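PDB 5A29: exopolygalacturonate lyase from Vibrio vulnificus, which probably cleaves pectate (polygalacturonate) chains by metal-assisted beta-elimination, acting as an exolytic lyase of polysaccharide lyase family 2 and binding manganese. Local coordinates for residues G306-R311 and D396-P401; I378-S383 and S387-P392; L327-D332 and R404-H409; Q269-K274 and L341-L346. All coordinates share one frame; numbering follows the deposited sequence. Where two conformers were deposited one is given.

Contact 1 (G306-R311 and D396-P401); sequences GDRAAR and DGYYGP. With SRT (S,R meso-tartaric acid), chain Q.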
# COMPACT_ATOMS: atom_id res chain seq x y z
N GLY A 306 10.14 6.32 -25.04
CA GLY A 306 9.89 7.72 -24.60
C GLY A 306 8.70 7.84 -23.64
O GLY A 306 7.94 6.87 -23.43
N ASP A 307 8.46 9.05 -23.19
CA ASP A 307 7.42 9.29 -22.18
C ASP A 307 6.05 8.90 -22.76
O ASP A 307 5.68 9.34 -23.86
CB ASP A 307 7.42 10.78 -21.83
CG ASP A 307 6.44 11.10 -20.70
OD1 ASP A 307 5.25 11.13 -20.98
OD2 ASP A 307 6.92 11.29 -19.55
N ARG A 308 5.33 8.06 -22.02
CA ARG A 308 4.04 7.46 -22.50
C ARG A 308 2.90 8.43 -22.49
O ARG A 308 1.98 8.33 -23.33
CB ARG A 308 3.71 6.26 -21.62
CG ARG A 308 4.41 4.98 -22.08
CD ARG A 308 5.87 4.78 -21.65
NE ARG A 308 6.04 4.84 -20.18
CZ ARG A 308 6.12 3.78 -19.37
NH1 ARG A 308 5.97 2.53 -19.83
NH2 ARG A 308 6.34 3.95 -18.06
N ALA A 309 2.93 9.40 -21.57
CA ALA A 309 1.89 10.38 -21.57
C ALA A 309 2.08 11.30 -22.78
O ALA A 309 1.09 11.77 -23.39
CB ALA A 309 1.89 11.22 -20.25
N ALA A 310 3.33 11.65 -23.09
CA ALA A 310 3.58 12.60 -24.22
C ALA A 310 3.09 11.90 -25.50
O ALA A 310 2.47 12.53 -26.32
CB ALA A 310 5.10 12.90 -24.34
N ARG A 311 3.33 10.59 -25.61
CA ARG A 311 2.81 9.82 -26.74
C ARG A 311 1.31 9.83 -26.85
O ARG A 311 0.75 10.16 -27.91
CB ARG A 311 3.31 8.41 -26.75
CG ARG A 311 4.81 8.30 -27.13
CD ARG A 311 5.34 6.87 -27.00
NE ARG A 311 4.70 5.97 -27.99
CZ ARG A 311 4.65 4.64 -27.89
NH1 ARG A 311 5.25 3.95 -26.89
NH2 ARG A 311 4.05 3.96 -28.85
N ASP A 396 -4.82 4.87 -28.72
CA ASP A 396 -4.36 3.89 -27.76
C ASP A 396 -3.07 4.37 -27.09
O ASP A 396 -2.32 5.17 -27.67
CB ASP A 396 -3.99 2.57 -28.42
CG ASP A 396 -5.17 1.88 -29.17
OD1 ASP A 396 -6.31 1.88 -28.67
OD2 ASP A 396 -4.87 1.21 -30.18
N GLY A 397 -2.78 3.78 -25.93
CA GLY A 397 -1.48 4.03 -25.27
C GLY A 397 -1.53 3.41 -23.88
O GLY A 397 -2.39 2.58 -23.53
N TYR A 398 -0.56 3.84 -23.09
CA TYR A 398 -0.31 3.29 -21.79
C TYR A 398 -1.52 3.54 -20.87
O TYR A 398 -1.70 2.77 -19.97
CB TYR A 398 0.92 4.04 -21.23
CG TYR A 398 1.48 3.55 -19.92
CD1 TYR A 398 2.03 2.27 -19.80
CD2 TYR A 398 1.60 4.44 -18.85
CE1 TYR A 398 2.62 1.84 -18.63
CE2 TYR A 398 2.22 4.03 -17.67
CZ TYR A 398 2.69 2.73 -17.55
OH TYR A 398 3.29 2.34 -16.40
N TYR A 399 -2.27 4.61 -21.06
CA TYR A 399 -3.32 4.92 -20.08
C TYR A 399 -4.66 4.33 -20.56
O TYR A 399 -5.65 4.48 -19.88
CB TYR A 399 -3.45 6.41 -19.86
CG TYR A 399 -2.12 6.94 -19.33
CD1 TYR A 399 -1.87 6.94 -17.95
CD2 TYR A 399 -1.09 7.38 -20.21
CE1 TYR A 399 -0.65 7.38 -17.42
CE2 TYR A 399 0.10 7.85 -19.70
CZ TYR A 399 0.32 7.86 -18.29
OH TYR A 399 1.55 8.28 -17.75
N GLY A 400 -4.63 3.56 -21.64
CA GLY A 400 -5.92 2.92 -22.02
C GLY A 400 -6.05 2.83 -23.54
O GLY A 400 -5.36 3.55 -24.25
N PRO A 401 -7.01 2.03 -24.03
CA PRO A 401 -7.32 2.00 -25.47
C PRO A 401 -7.99 3.25 -25.91
O PRO A 401 -8.61 4.00 -25.13
CB PRO A 401 -8.34 0.80 -25.60
CG PRO A 401 -9.05 0.83 -24.25
CD PRO A 401 -7.93 1.19 -23.23
O1 SRT Q . 9.83 0.91 -18.34
O11 SRT Q . 8.37 0.04 -19.81
C1 SRT Q . 8.74 0.34 -18.66
C2 SRT Q . 7.70 -0.10 -17.66
O2 SRT Q . 7.57 -1.52 -17.62
C3 SRT Q . 7.53 0.61 -16.35
O3 SRT Q . 6.45 1.35 -16.90
C4 SRT Q . 6.94 -0.33 -15.27
O4 SRT Q . 5.69 -0.28 -15.12
O41 SRT Q . 7.73 -1.10 -14.62
O HOH W 1 1.37 5.57 -24.22

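Contact 2 (I378-S383 and S387-P392); sequences IKPIFS and SIEGIP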
# COMPACT_ATOMS: atom_id res chain seq x y z
N ILE A 378 -13.79 12.68 -7.18
CA ILE A 378 -12.41 13.11 -7.50
C ILE A 378 -12.34 13.12 -9.06
O ILE A 378 -12.55 12.06 -9.67
CB ILE A 378 -11.35 12.14 -6.95
CG1 ILE A 378 -11.46 11.91 -5.42
CG2 ILE A 378 -9.91 12.63 -7.33
CD1 ILE A 378 -11.66 13.18 -4.72
N LYS A 379 -12.11 14.27 -9.67
CA LYS A 379 -11.95 14.36 -11.15
C LYS A 379 -10.62 13.77 -11.62
O LYS A 379 -9.60 13.91 -10.91
CB LYS A 379 -11.98 15.84 -11.55
CG LYS A 379 -13.34 16.46 -11.26
CD LYS A 379 -13.32 17.93 -11.62
CE LYS A 379 -12.74 18.74 -10.48
NZ LYS A 379 -13.41 20.07 -10.35
N PRO A 380 -10.57 13.20 -12.87
CA PRO A 380 -9.30 12.73 -13.45
C PRO A 380 -8.54 13.92 -14.08
O PRO A 380 -8.94 14.47 -15.13
CB PRO A 380 -9.75 11.73 -14.56
CG PRO A 380 -11.09 12.29 -15.01
CD PRO A 380 -11.73 12.88 -13.75
N ILE A 381 -7.41 14.28 -13.47
CA ILE A 381 -6.77 15.50 -13.84
C ILE A 381 -5.27 15.32 -14.05
O ILE A 381 -4.66 14.33 -13.58
CB ILE A 381 -6.97 16.60 -12.72
CG1 ILE A 381 -6.35 16.16 -11.35
CG2 ILE A 381 -8.41 17.09 -12.64
CD1 ILE A 381 -5.98 17.38 -10.48
N PHE A 382 -4.69 16.28 -14.76
CA PHE A 382 -3.21 16.47 -14.72
C PHE A 382 -2.84 17.48 -13.62
O PHE A 382 -3.74 18.14 -13.07
CB PHE A 382 -2.72 17.03 -16.10
CG PHE A 382 -2.79 16.01 -17.23
CD1 PHE A 382 -3.98 15.83 -17.94
CD2 PHE A 382 -1.68 15.26 -17.60
CE1 PHE A 382 -4.05 14.90 -19.00
CE2 PHE A 382 -1.76 14.30 -18.64
CZ PHE A 382 -2.99 14.13 -19.32
N SER A 383 -1.53 17.54 -13.24
CA SER A 383 -1.10 18.31 -12.07
C SER A 383 -1.29 19.82 -12.28
O SER A 383 -1.25 20.57 -11.33
CB SER A 383 0.37 17.99 -11.77
OG SER A 383 1.09 18.40 -12.96
N SER A 387 -8.63 18.81 -16.71
CA SER A 387 -9.47 17.60 -16.51
C SER A 387 -9.72 16.87 -17.85
O SER A 387 -9.96 17.48 -18.89
CB SER A 387 -10.79 18.02 -15.85
OG SER A 387 -11.68 16.89 -15.79
N ILE A 388 -9.65 15.55 -17.84
CA ILE A 388 -10.10 14.81 -19.00
C ILE A 388 -11.43 14.11 -18.73
O ILE A 388 -11.76 13.15 -19.43
CB ILE A 388 -9.05 13.76 -19.44
CG1 ILE A 388 -8.85 12.66 -18.38
CG2 ILE A 388 -7.74 14.48 -19.70
CD1 ILE A 388 -8.05 11.46 -18.88
N GLU A 389 -12.12 14.55 -17.69
CA GLU A 389 -13.40 13.94 -17.27
C GLU A 389 -14.36 13.76 -18.48
O GLU A 389 -14.74 14.74 -19.13
CB GLU A 389 -14.07 14.83 -16.20
CG GLU A 389 -15.27 14.13 -15.57
CD GLU A 389 -16.01 14.95 -14.54
OE1 GLU A 389 -15.63 16.11 -14.26
OE2 GLU A 389 -17.07 14.48 -14.06
N GLY A 390 -14.74 12.52 -18.78
CA GLY A 390 -15.76 12.29 -19.81
C GLY A 390 -15.21 12.25 -21.23
O GLY A 390 -15.95 12.01 -22.15
N ILE A 391 -13.92 12.57 -21.44
CA ILE A 391 -13.42 12.67 -22.82
C ILE A 391 -12.79 11.35 -23.31
O ILE A 391 -11.79 10.87 -22.76
CB ILE A 391 -12.38 13.84 -22.90
CG1 ILE A 391 -13.01 15.15 -22.39
CG2 ILE A 391 -11.84 14.00 -24.31
CD1 ILE A 391 -12.02 16.33 -22.31
N PRO A 392 -13.35 10.75 -24.40
CA PRO A 392 -12.82 9.44 -24.80
C PRO A 392 -11.36 9.65 -25.23
O PRO A 392 -11.07 10.65 -25.89
CB PRO A 392 -13.70 9.06 -25.99
CG PRO A 392 -14.98 9.85 -25.77
CD PRO A 392 -14.55 11.16 -25.16

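Contact 3 (L327-D332 and R404-H409); sequences LFKSND and RVFNAH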
# COMPACT_ATOMS: atom_id res chain seq x y z
N LEU A 327 -2.48 12.36 -12.85
CA LEU A 327 -2.97 12.10 -11.50
C LEU A 327 -4.28 11.21 -11.60
O LEU A 327 -5.07 11.17 -10.67
CB LEU A 327 -3.33 13.38 -10.75
CG LEU A 327 -2.10 14.33 -10.68
CD1 LEU A 327 -2.48 15.49 -9.77
CD2 LEU A 327 -0.91 13.60 -10.07
N PHE A 328 -4.47 10.53 -12.71
CA PHE A 328 -5.64 9.58 -12.83
C PHE A 328 -5.09 8.22 -13.11
O PHE A 328 -3.87 7.92 -12.96
CB PHE A 328 -6.64 10.08 -13.89
CG PHE A 328 -5.97 10.46 -15.24
CD1 PHE A 328 -5.48 11.77 -15.47
CD2 PHE A 328 -5.82 9.52 -16.26
CE1 PHE A 328 -4.82 12.12 -16.68
CE2 PHE A 328 -5.15 9.85 -17.46
CZ PHE A 328 -4.63 11.15 -17.66
N LYS A 329 -6.01 7.28 -13.36
CA LYS A 329 -5.59 5.91 -13.59
C LYS A 329 -4.86 5.36 -12.37
O LYS A 329 -3.83 4.65 -12.47
CB LYS A 329 -4.84 5.75 -14.98
CG LYS A 329 -4.84 4.26 -15.43
CD LYS A 329 -3.69 3.88 -16.38
CE LYS A 329 -2.24 4.08 -15.81
NZ LYS A 329 -1.78 3.47 -14.48
N SER A 330 -5.44 5.67 -11.18
CA SER A 330 -4.88 5.26 -9.87
C SER A 330 -3.55 5.87 -9.43
O SER A 330 -3.03 5.53 -8.34
CB SER A 330 -4.73 3.74 -9.77
OG SER A 330 -6.03 3.18 -9.98
N ASN A 331 -2.96 6.71 -10.28
CA ASN A 331 -1.78 7.45 -9.82
C ASN A 331 -2.11 8.28 -8.57
O ASN A 331 -1.27 8.37 -7.71
CB ASN A 331 -1.21 8.38 -10.90
CG ASN A 331 -0.43 7.60 -11.98
OD1 ASN A 331 -0.36 6.37 -11.98
ND2 ASN A 331 0.13 8.34 -12.98
N ASP A 332 -3.30 8.88 -8.52
CA ASP A 332 -3.68 9.75 -7.40
C ASP A 332 -3.75 8.88 -6.14
O ASP A 332 -3.31 9.30 -5.12
CB ASP A 332 -5.04 10.39 -7.60
CG ASP A 332 -6.15 9.36 -7.98
OD1 ASP A 332 -5.89 8.41 -8.75
OD2 ASP A 332 -7.28 9.48 -7.48
N ARG A 404 -11.50 4.86 -24.34
CA ARG A 404 -11.66 4.77 -22.88
C ARG A 404 -12.09 6.13 -22.33
O ARG A 404 -11.68 7.22 -22.82
CB ARG A 404 -10.36 4.30 -22.17
CG ARG A 404 -10.62 4.21 -20.67
CD ARG A 404 -9.44 3.76 -19.83
NE ARG A 404 -9.17 2.34 -19.99
CZ ARG A 404 -8.11 1.75 -19.46
NH1 ARG A 404 -7.29 2.51 -18.73
NH2 ARG A 404 -7.88 0.44 -19.68
N VAL A 405 -12.94 6.09 -21.30
CA VAL A 405 -13.42 7.28 -20.70
C VAL A 405 -13.11 7.16 -19.23
O VAL A 405 -13.40 6.13 -18.61
CB VAL A 405 -14.97 7.44 -20.94
CG1 VAL A 405 -15.51 8.57 -20.09
CG2 VAL A 405 -15.22 7.88 -22.40
N PHE A 406 -12.53 8.23 -18.66
CA PHE A 406 -12.32 8.33 -17.19
C PHE A 406 -13.40 9.28 -16.67
O PHE A 406 -13.53 10.39 -17.16
CB PHE A 406 -10.92 8.93 -16.88
CG PHE A 406 -9.80 8.01 -17.17
CD1 PHE A 406 -9.43 7.05 -16.27
CD2 PHE A 406 -9.12 8.08 -18.40
CE1 PHE A 406 -8.35 6.17 -16.53
CE2 PHE A 406 -8.06 7.18 -18.67
CZ PHE A 406 -7.68 6.23 -17.74
N ASN A 407 -14.24 8.79 -15.77
CA ASN A 407 -15.29 9.60 -15.12
C ASN A 407 -14.73 10.11 -13.78
O ASN A 407 -13.69 9.60 -13.29
CB ASN A 407 -16.51 8.70 -14.82
CG ASN A 407 -17.24 8.28 -16.13
OD1 ASN A 407 -17.46 7.08 -16.38
ND2 ASN A 407 -17.51 9.24 -16.96
N ALA A 408 -15.39 11.11 -13.20
CA ALA A 408 -15.06 11.48 -11.78
C ALA A 408 -15.39 10.26 -10.93
O ALA A 408 -16.31 9.55 -11.26
CB ALA A 408 -15.86 12.69 -11.38
N HIS A 409 -14.54 9.92 -9.97
CA HIS A 409 -14.63 8.65 -9.21
C HIS A 409 -14.97 8.99 -7.76
O HIS A 409 -14.50 9.99 -7.24
CB HIS A 409 -13.28 7.90 -9.30
CG HIS A 409 -13.02 6.92 -8.18
ND1 HIS A 409 -13.56 5.64 -8.16
CD2 HIS A 409 -12.19 7.00 -7.11
CE1 HIS A 409 -13.12 5.00 -7.08
NE2 HIS A 409 -12.28 5.80 -6.44

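Contact 4 (Q269-K274 and L341-L346); sequences QYKLAK and LIELHL. With SRT (S,R meso-tartaric acid), chain D.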
# COMPACT_ATOMS: atom_id res chain seq x y z
N GLN A 269 12.81 14.71 -3.85
CA GLN A 269 12.79 14.82 -5.35
C GLN A 269 11.30 14.96 -5.84
O GLN A 269 11.01 15.74 -6.82
CB GLN A 269 13.51 13.67 -6.02
CG GLN A 269 15.04 13.52 -5.70
CD GLN A 269 15.71 14.90 -5.62
OE1 GLN A 269 15.85 15.58 -6.64
NE2 GLN A 269 15.99 15.37 -4.40
N TYR A 270 10.39 14.22 -5.19
CA TYR A 270 8.94 14.35 -5.58
C TYR A 270 8.39 15.69 -5.34
O TYR A 270 7.64 16.25 -6.19
CB TYR A 270 8.05 13.27 -4.89
CG TYR A 270 8.46 11.87 -5.30
CD1 TYR A 270 7.92 11.26 -6.42
CD2 TYR A 270 9.39 11.15 -4.54
CE1 TYR A 270 8.27 9.95 -6.73
CE2 TYR A 270 9.79 9.89 -4.91
CZ TYR A 270 9.24 9.32 -6.02
OH TYR A 270 9.61 8.05 -6.32
N LYS A 271 8.81 16.28 -4.20
CA LYS A 271 8.37 17.60 -3.81
C LYS A 271 8.91 18.68 -4.77
O LYS A 271 8.20 19.66 -5.09
CB LYS A 271 8.76 17.93 -2.36
CG LYS A 271 8.37 16.89 -1.29
CD LYS A 271 6.93 16.38 -1.29
CE LYS A 271 6.78 14.98 -0.55
NZ LYS A 271 7.33 13.66 -1.18
N LEU A 272 10.17 18.52 -5.17
CA LEU A 272 10.80 19.54 -6.07
C LEU A 272 10.15 19.57 -7.44
O LEU A 272 10.18 20.60 -8.11
CB LEU A 272 12.28 19.19 -6.27
CG LEU A 272 13.10 19.44 -4.97
CD1 LEU A 272 14.50 18.87 -5.22
CD2 LEU A 272 13.11 20.95 -4.64
N ALA A 273 9.58 18.44 -7.88
CA ALA A 273 8.92 18.33 -9.16
C ALA A 273 7.41 18.62 -9.15
O ALA A 273 6.79 18.50 -10.18
CB ALA A 273 9.20 16.94 -9.78
N LYS A 274 6.83 19.06 -8.02
CA LYS A 274 5.44 19.40 -7.96
C LYS A 274 5.11 20.52 -8.96
O LYS A 274 5.99 21.33 -9.36
CB LYS A 274 4.98 19.78 -6.53
CG LYS A 274 5.30 21.22 -6.13
CD LYS A 274 4.96 21.30 -4.65
CE LYS A 274 6.11 21.85 -3.84
NZ LYS A 274 5.89 23.31 -3.86
N LEU A 341 -0.08 8.30 3.65
CA LEU A 341 -0.06 7.61 4.95
C LEU A 341 1.35 7.36 5.43
O LEU A 341 1.62 7.53 6.63
CB LEU A 341 -0.85 6.28 4.92
CG LEU A 341 -2.36 6.53 4.80
CD1 LEU A 341 -2.94 5.07 4.70
CD2 LEU A 341 -3.05 7.27 5.98
N ILE A 342 2.24 6.95 4.52
CA ILE A 342 3.62 6.73 4.93
C ILE A 342 4.23 8.07 5.45
O ILE A 342 4.92 8.11 6.49
CB ILE A 342 4.42 6.19 3.72
CG1 ILE A 342 3.97 4.74 3.47
CG2 ILE A 342 5.94 6.24 3.98
CD1 ILE A 342 4.19 3.78 4.62
N GLU A 343 4.05 9.16 4.71
CA GLU A 343 4.75 10.41 5.07
C GLU A 343 4.18 10.95 6.35
O GLU A 343 4.91 11.51 7.20
CB GLU A 343 4.65 11.46 3.95
CG GLU A 343 5.53 11.00 2.78
CD GLU A 343 5.78 12.08 1.70
OE1 GLU A 343 5.22 13.21 1.81
OE2 GLU A 343 6.51 11.74 0.72
N LEU A 344 2.86 10.84 6.52
CA LEU A 344 2.27 11.24 7.80
C LEU A 344 2.76 10.39 8.96
O LEU A 344 2.90 10.91 10.08
CB LEU A 344 0.71 11.20 7.77
CG LEU A 344 0.15 12.34 6.81
CD1 LEU A 344 -1.33 12.07 6.43
CD2 LEU A 344 0.27 13.75 7.42
N HIS A 345 2.90 9.10 8.74
CA HIS A 345 3.42 8.22 9.79
C HIS A 345 4.87 8.63 10.18
O HIS A 345 5.23 8.70 11.36
CB HIS A 345 3.38 6.75 9.27
CG HIS A 345 4.11 5.80 10.15
ND1 HIS A 345 3.75 5.59 11.45
CD2 HIS A 345 5.23 5.06 9.93
CE1 HIS A 345 4.58 4.69 11.99
NE2 HIS A 345 5.47 4.34 11.08
N LEU A 346 5.70 8.92 9.20
CA LEU A 346 7.09 9.36 9.44
C LEU A 346 7.13 10.74 10.08
O LEU A 346 7.95 10.99 11.01
CB LEU A 346 7.85 9.40 8.10
CG LEU A 346 8.10 8.08 7.41
CD1 LEU A 346 8.81 8.30 6.07
CD2 LEU A 346 8.84 7.04 8.26
O1 SRT D . 4.24 11.37 -4.73
O11 SRT D . 4.31 13.52 -5.06
C1 SRT D . 4.28 12.54 -4.30
C2 SRT D . 4.44 12.65 -2.79
O2 SRT D . 5.74 13.11 -2.70
C3 SRT D . 3.57 13.56 -1.90
O3 SRT D . 2.72 14.42 -2.63
C4 SRT D . 2.69 12.88 -0.87
O4 SRT D . 2.67 13.52 0.22
O41 SRT D . 2.08 11.77 -1.10

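Contact 1 (G306-R311 and D396-P401)
Arg308 and Tyr398 converge on O3, a hydroxyl of a bound meso-tartrate. The guanidinium meets it at its edge and in its plane with both terminal nitrogens: Arg308 NH2 donates to tartrate O3 at 2.8 Å in a fairly straight bond (160°), and Arg308 NH1 donates to O3 at 3.2 Å along a more bent path. From the same O3, Tyr398 OH receives a weak bond of 3.3 Å, its stronger partner being a polar side chain of the bound peptide. Bends at chi2 and chi3 lay the arginine over the tyrosine as a cation-pi stack, Arg308 CZ standing 4.1 Å from the Tyr398 ring centroid with the two planes 25° apart. The aliphatic base joins in, Arg308 CB lying 3.6 Å from Tyr398 CB. The contact thus builds part of a tartrate pocket, shared with Leu231, Phe233, Asn302 and Ser303, from the first turn of helix 308-317 and a type I beta turn, Gly397 to Gly400. Asp307 is the N-cap of that helix: its OD1 accepts from Ala310 N at 2.9 Å. A salt bridge from Arg308 NE to Glu323 and a bond from Arg308 NH1 to Thr301 O help fix the rotation of the guanidinium. A water links Arg308 O to Tyr398 N, and Tyr399 packs on the helix start, its CE2 3.6 Å from Ala309 CA.

Contact 2 (I378-S383 and S387-P392)
Pro380 and Ile388 form the tight side of this contact. Ile388 N donates to Pro380 O at 3.0 Å, and Ser387 CA brings a CA-H...O contact of 3.5 Å to the same Pro380 O. The proline ring presses on the backbone beyond, its CG 3.6 Å from Glu389 CA. Ile388 directs CG2 at the edge of the Phe382 ring, where it lies 3.8 Å from Phe382 CE1, and its CG1 faces Pro380 CB. Between strand 377-378 and helix 417-426 the chain here doubles back on itself, joined by a single beta bridge, Ile381 with Ser387, rather than a regular hairpin ladder. Two local turns shape the returning limb: an ST turn, in which Ser387 OG accepts from Glu389 N at 3.0 Å, and a type II beta turn from Ile388 to Ile391. The other side is loose. Glu389, exposed and extended beyond CG, brings OE1 beside the aliphatic Lys379 chain, 3.8 Å from Lys379 CG, but the lysine bends away at chi3 and leaves its NZ 6.0 Å from Glu389 OE1, too far for a salt bridge.

Contact 3 (L327-D332 and R404-H409)
Phe328 turns its ring edge onto the face of Phe406, an edge-to-face pair with centroids 5.1 Å apart and planes at 57°. Phe328 CD2 is the atom that enters, 3.9 Å above the Phe406 plane and over its centre. Lys329 adds the start of its chain, CB lying 3.9 Å from Phe406 CE1, with CG just behind. The two neighbours can both reach one phenyl group because they open a type I' beta turn from Phe328 to Asn331, closed by Asn331 N donating to Phe328 O at 3.1 Å. With CG set between the backbone N and the carbonyl carbon (chi1 49°), Phe328 points its ring at the incoming loop. In the next shell Phe382 makes an edge-to-face pair with Phe328, and Pro380 and Ile388 pack around it, while a backbone bond to Gly390 holds Phe406. The turn leads straight into helix 331-349, with Ser330 in the N-cap position and lining a tartrate pocket with Lys156 and Lys333. Lys329 bends at chi3 and chi4 so that its NZ leaves the rings and bonds to the backbone of the bound peptide. No hydrogen bond crosses between the two segments, which implies that they adhere to each other mainly through dispersion and ring electrostatics, while the lysine's ammonium finds its polar partner outside the contact.

Contact 4 (Q269-K274 and L341-L346)
Lys271 NZ donates to Glu343 OE2 at 2.8 Å, a buried salt bridge that uses the syn lone pair of the carboxylate. Both charged ends have a second partner: Lys271 NZ also donates to Met267 O, one turn earlier in its own helix, and Glu343 OE2 also accepts from Asn339 ND2. The side chains approach from opposite directions and together bridge the gap of 12.0 Å between the CA atoms of Lys271 and Glu343. Glu343 spans its share by running extended beyond CG, whereas Lys271 is bent at chi2 and chi4, which brings its CE to 3.3 Å from Glu343 OE1. The bridge connects the last turn of helix 259-272 with the middle of helix 331-349, both probably part of the (alpha/alpha)7 barrel known from family 2 lyases. A meso-tartrate lies against it. Its carboxylate O4 comes within 3.0 Å of Glu343 OE1; the modelled approach of its hydroxyl O2 to Lys271 NZ is too short to be trusted. Asn339 ND2 bonds to the ligand as well as to the glutamate, so it probably helps to position both. Tyr270 also lines the pocket, and is itself held by a bond from OH to Thr232 O and an edge-to-face pair with Phe285. Farther out, helix 353-370 packs on the bridge, Gln358 against Lys271 and Val359 against Glu343.

Contacts 1, 2 and 3 gather on one side of the chain's centre, all using the long loop between strand 377-378 and helix 417-426. Contacts 2 and 3 are neighbours, centres about 7 Å apart, tied by probable backbone hydrogen bonds; the centre of contact 1 is about 14 Å from that of contact 3, which it touches through Tyr399. Contact 2 is nested within the loops closed by contacts 1 and 3, whose segments alternate along the chain. Contact 4 opens first, and its centre is about 21 Å from that of contact 3. Helix 331-349 begins in contact 3 and reaches contact 4, and contacts 1, 3 and 4 each contribute to a different tartrate pocket.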